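Local coordinates for protein endonuclease IV (Thermus thermophilus, PDB 3AAM) that cleaves the DNA backbone at apurinic or apyrimidinic sites during base excision repair, and also has 3'-5' exonuclease activity, at residues 35-46 / 85-96. Sequence-based numbering, arbitrary orientation.
Sequences AKSPRSWRPRAL and KSVASLADDLEK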
loop_
_atom_site.group_PDB
_atom_site.type_symbol
_atom_site.label_atom_id
_atom_site.label_comp_id
_atom_site.label_asym_id
_atom_site.label_seq_id
_atom_site.Cartn_x
_atom_site.Cartn_y
_atom_site.Cartn_z
ATOM N N ALA A 35 5.535 10.263 -2.357
ATOM C CA ALA A 35 5.522 11.377 -3.305
ATOM C C ALA A 35 6.319 12.547 -2.729
ATOM O O ALA A 35 6.544 13.557 -3.399
ATOM C CB ALA A 35 4.089 11.801 -3.601
ATOM N N LYS A 36 6.728 12.394 -1.473
ATOM C CA LYS A 36 7.534 13.380 -0.758
ATOM C C LYS A 36 7.946 12.749 0.564
ATOM O O LYS A 36 7.414 11.706 0.944
ATOM C CB LYS A 36 6.750 14.676 -0.503
ATOM C CG LYS A 36 5.603 14.569 0.491
ATOM C CD LYS A 36 4.306 14.220 -0.193
ATOM C CE LYS A 36 3.115 14.501 0.711
ATOM N NZ LYS A 36 1.835 14.368 -0.038
ATOM N N SER A 37 8.900 13.362 1.260
ATOM C CA SER A 37 9.345 12.817 2.535
ATOM C C SER A 37 8.139 12.649 3.451
ATOM O O SER A 37 7.353 13.578 3.633
ATOM C CB SER A 37 10.365 13.748 3.193
ATOM O OG SER A 37 10.790 13.218 4.436
ATOM N N PRO A 38 7.975 11.454 4.036
ATOM C CA PRO A 38 6.852 11.173 4.935
ATOM C C PRO A 38 6.939 11.902 6.274
ATOM O O PRO A 38 5.948 12.013 6.993
ATOM C CB PRO A 38 6.915 9.657 5.093
ATOM C CG PRO A 38 8.383 9.378 4.990
ATOM C CD PRO A 38 8.796 10.248 3.827
ATOM N N ARG A 39 8.126 12.402 6.599
ATOM C CA ARG A 39 8.339 13.110 7.854
ATOM C C ARG A 39 7.876 14.563 7.825
ATOM O O ARG A 39 7.756 15.200 8.870
ATOM C CB ARG A 39 9.822 13.064 8.234
ATOM C CG ARG A 39 10.139 12.226 9.464
ATOM C CD ARG A 39 9.779 10.763 9.271
ATOM N NE ARG A 39 10.259 9.945 10.382
ATOM C CZ ARG A 39 10.067 8.635 10.485
ATOM N NH1 ARG A 39 9.399 7.983 9.542
ATOM N NH2 ARG A 39 10.548 7.974 11.530
ATOM N N SER A 40 7.619 15.096 6.637
ATOM C CA SER A 40 7.179 16.482 6.535
ATOM C C SER A 40 5.938 16.654 5.670
ATOM O O SER A 40 5.682 15.859 4.768
ATOM C CB SER A 40 8.318 17.357 6.002
ATOM O OG SER A 40 8.829 16.852 4.780
ATOM N N TRP A 41 5.169 17.701 5.958
ATOM C CA TRP A 41 3.947 17.990 5.219
ATOM C C TRP A 41 4.204 18.710 3.900
ATOM O O TRP A 41 3.343 18.731 3.023
ATOM C CB TRP A 41 2.999 18.851 6.063
ATOM C CG TRP A 41 2.448 18.175 7.278
ATOM C CD1 TRP A 41 2.938 18.238 8.553
ATOM C CD2 TRP A 41 1.285 17.345 7.336
ATOM N NE1 TRP A 41 2.147 17.501 9.402
ATOM C CE2 TRP A 41 1.125 16.941 8.680
ATOM C CE3 TRP A 41 0.360 16.904 6.382
ATOM C CZ2 TRP A 41 0.075 16.117 9.093
ATOM C CZ3 TRP A 41 -0.683 16.083 6.793
ATOM C CH2 TRP A 41 -0.817 15.699 8.137
ATOM N N ARG A 42 5.385 19.304 3.766
ATOM C CA ARG A 42 5.736 20.045 2.558
ATOM C C ARG A 42 5.761 19.188 1.293
ATOM O O ARG A 42 6.437 18.163 1.240
ATOM C CB ARG A 42 7.102 20.718 2.735
ATOM C CG ARG A 42 7.057 22.240 2.774
ATOM C CD ARG A 42 6.298 22.761 3.986
ATOM N NE ARG A 42 6.155 24.216 3.951
ATOM C CZ ARG A 42 5.568 24.933 4.906
ATOM N NH1 ARG A 42 5.481 26.253 4.791
ATOM N NH2 ARG A 42 5.073 24.334 5.979
ATOM N N PRO A 43 5.014 19.599 0.255
ATOM C CA PRO A 43 5.001 18.828 -0.991
ATOM C C PRO A 43 6.359 18.922 -1.677
ATOM O O PRO A 43 7.064 19.925 -1.539
ATOM C CB PRO A 43 3.891 19.495 -1.799
ATOM C CG PRO A 43 3.942 20.911 -1.332
ATOM C CD PRO A 43 4.100 20.751 0.164
ATOM N N ARG A 44 6.722 17.877 -2.412
ATOM C CA ARG A 44 8.001 17.839 -3.115
ATOM C C ARG A 44 7.834 18.228 -4.576
ATOM O O ARG A 44 7.069 17.605 -5.317
ATOM C CB ARG A 44 8.601 16.434 -3.022
ATOM C CG ARG A 44 9.857 16.223 -3.859
ATOM C CD ARG A 44 10.350 14.788 -3.714
ATOM N NE ARG A 44 11.526 14.512 -4.535
ATOM C CZ ARG A 44 11.512 14.405 -5.859
ATOM N NH1 ARG A 44 10.377 14.548 -6.530
ATOM N NH2 ARG A 44 12.640 14.158 -6.512
ATOM N N ALA A 45 8.556 19.266 -4.988
ATOM C CA ALA A 45 8.479 19.738 -6.362
ATOM C C ALA A 45 8.813 18.626 -7.347
ATOM O O ALA A 45 9.793 17.890 -7.177
ATOM C CB ALA A 45 9.423 20.917 -6.562
ATOM N N LEU A 46 7.985 18.506 -8.378
ATOM C CA LEU A 46 8.180 17.495 -9.406
ATOM C C LEU A 46 8.252 18.209 -10.755
ATOM O O LEU A 46 7.234 18.641 -11.288
ATOM C CB LEU A 46 7.013 16.508 -9.388
ATOM C CG LEU A 46 7.191 15.202 -10.160
ATOM C CD1 LEU A 46 8.326 14.395 -9.539
ATOM C CD2 LEU A 46 5.891 14.410 -10.118
ATOM N N LYS A 85 -5.132 19.475 6.709
ATOM C CA LYS A 85 -3.747 19.238 6.318
ATOM C C LYS A 85 -3.619 17.861 5.666
ATOM O O LYS A 85 -2.939 17.702 4.649
ATOM C CB LYS A 85 -2.832 19.327 7.547
ATOM C CG LYS A 85 -2.930 20.659 8.283
ATOM C CD LYS A 85 -2.156 20.654 9.600
ATOM C CE LYS A 85 -0.659 20.752 9.382
ATOM N NZ LYS A 85 -0.127 19.622 8.587
ATOM N N SER A 86 -4.300 16.878 6.248
ATOM C CA SER A 86 -4.268 15.508 5.749
ATOM C C SER A 86 -4.925 15.378 4.377
ATOM O O SER A 86 -4.386 14.724 3.484
ATOM C CB SER A 86 -4.960 14.576 6.746
ATOM O OG SER A 86 -4.309 14.634 8.001
ATOM N N VAL A 87 -6.091 15.997 4.219
ATOM C CA VAL A 87 -6.808 15.958 2.949
ATOM C C VAL A 87 -5.957 16.591 1.850
ATOM O O VAL A 87 -5.826 16.039 0.757
ATOM C CB VAL A 87 -8.164 16.700 3.053
ATOM C CG1 VAL A 87 -8.767 16.899 1.669
ATOM C CG2 VAL A 87 -9.125 15.895 3.927
ATOM N N ALA A 88 -5.374 17.750 2.148
ATOM C CA ALA A 88 -4.534 18.448 1.182
ATOM C C ALA A 88 -3.292 17.632 0.829
ATOM O O ALA A 88 -2.862 17.612 -0.324
ATOM C CB ALA A 88 -4.126 19.814 1.735
ATOM N N SER A 89 -2.709 16.962 1.817
ATOM C CA SER A 89 -1.515 16.161 1.560
ATOM C C SER A 89 -1.841 14.970 0.664
ATOM O O SER A 89 -1.075 14.641 -0.247
ATOM C CB SER A 89 -0.906 15.672 2.877
ATOM O OG SER A 89 0.243 14.876 2.642
ATOM N N LEU A 90 -2.980 14.328 0.918
ATOM C CA LEU A 90 -3.384 13.180 0.115
ATOM C C LEU A 90 -3.719 13.626 -1.305
ATOM O O LEU A 90 -3.466 12.898 -2.262
ATOM C CB LEU A 90 -4.583 12.463 0.749
ATOM C CG LEU A 90 -5.070 11.196 0.031
ATOM C CD1 LEU A 90 -3.936 10.181 -0.100
ATOM C CD2 LEU A 90 -6.232 10.589 0.803
ATOM N N ALA A 91 -4.281 14.826 -1.441
ATOM C CA ALA A 91 -4.615 15.350 -2.761
ATOM C C ALA A 91 -3.316 15.526 -3.539
ATOM O O ALA A 91 -3.262 15.268 -4.741
ATOM C CB ALA A 91 -5.338 16.682 -2.636
ATOM N N ASP A 92 -2.269 15.962 -2.844
ATOM C CA ASP A 92 -0.966 16.146 -3.475
ATOM C C ASP A 92 -0.452 14.801 -3.975
ATOM O O ASP A 92 0.056 14.706 -5.090
ATOM C CB ASP A 92 0.033 16.756 -2.485
ATOM C CG ASP A 92 1.467 16.707 -2.994
ATOM O OD1 ASP A 92 1.778 17.387 -3.996
ATOM O OD2 ASP A 92 2.285 15.985 -2.386
ATOM N N ASP A 93 -0.582 13.761 -3.153
ATOM C CA ASP A 93 -0.134 12.429 -3.554
ATOM C C ASP A 93 -0.841 11.998 -4.835
ATOM O O ASP A 93 -0.222 11.456 -5.742
ATOM C CB ASP A 93 -0.426 11.380 -2.474
ATOM C CG ASP A 93 0.415 11.560 -1.222
ATOM O OD1 ASP A 93 1.591 11.965 -1.336
ATOM O OD2 ASP A 93 -0.103 11.273 -0.119
ATOM N N LEU A 94 -2.147 12.237 -4.899
ATOM C CA LEU A 94 -2.935 11.855 -6.067
ATOM C C LEU A 94 -2.547 12.645 -7.315
ATOM O O LEU A 94 -2.478 12.090 -8.409
ATOM C CB LEU A 94 -4.421 12.041 -5.767
ATOM C CG LEU A 94 -4.996 11.085 -4.719
ATOM C CD1 LEU A 94 -6.336 11.591 -4.216
ATOM C CD2 LEU A 94 -5.135 9.698 -5.323
ATOM N N GLU A 95 -2.304 13.941 -7.140
ATOM C CA GLU A 95 -1.915 14.812 -8.241
ATOM C C GLU A 95 -0.544 14.401 -8.781
ATOM O O GLU A 95 -0.334 14.352 -9.996
ATOM C CB GLU A 95 -1.893 16.269 -7.768
ATOM C CG GLU A 95 -3.285 16.847 -7.519
ATOM C CD GLU A 95 -3.284 18.002 -6.534
ATOM O OE1 GLU A 95 -2.211 18.593 -6.298
ATOM O OE2 GLU A 95 -4.368 18.326 -5.998
ATOM N N LYS A 96 0.380 14.096 -7.874
ATOM C CA LYS A 96 1.719 13.681 -8.267
ATOM C C LYS A 96 1.635 12.332 -8.981
ATOM O O LYS A 96 2.297 12.112 -9.995
ATOM C CB LYS A 96 2.630 13.594 -7.032
ATOM C CG LYS A 96 2.925 14.951 -6.372
ATOM C CD LYS A 96 3.921 15.760 -7.193
ATOM C CE LYS A 96 3.916 17.251 -6.830
ATOM N NZ LYS A 96 4.240 17.547 -5.406
HETATM O O HOH W 1 3.548 10.425 -0.320
HETATM O O HOH W 2 4.963 15.860 -3.166
#
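Trp41 presents one face of its indole to Lys85, whose NZ stands 2.9 Å from the centroid of the five-membered ring and 12° off the ring normal, a cation-pi contact with the ammonium set almost directly over the ring face. The lysine chain bends at chi3 and chi4 (75° and -60°), curling its ammonium back over the ring, while its CB makes a CH-pi contact with the six-membered ring on that same face. At the indole edge, near the ring plane, lie Ser86 OG and Ser89 CB; the Ser86 hydroxyl is hydrogen-bonded to Leu82 O and Asn75 N.

Deeper in, Lys36 illustrates how a buried charge is met. It enters from the direction opposite to Asp92, and its NZ forms two salt bridges, 2.7 Å to Asp93 OD1, met from above the carboxylate plane, and 2.9 Å to Asp92 OD2 through the anti lone pair. A weak hydrogen bond to Ser89 O adds a backbone acceptor. Replacing Lys36 by alanine would remove the ammonium that Asp92 and Asp93 share, is likely to leave Asp93 without this salt bridge and Asp92 with Lys96 alone, and would probably open a gap beside Ser89.

Asp92 bridges two lysines, because its other oxygen, OD1, takes Lys96 NZ on the syn lone pair at 2.8 Å. Bends at chi2 and chi4 bring that ammonium on to Arg44 O, also 2.8 Å away, while Lys96 CD packs against Leu46. One water accepts from Arg44 N and Lys96 NZ; another links Ala35 N to Asp93 OD1.

The resulting four-residue salt-bridge network, flanked by a cation-pi pair, joins the beta-alpha loop between strand 31-34 and helix 48-60 to helix 82-100, which follows the neighbouring parallel strand 66-69, as in a TIM barrel.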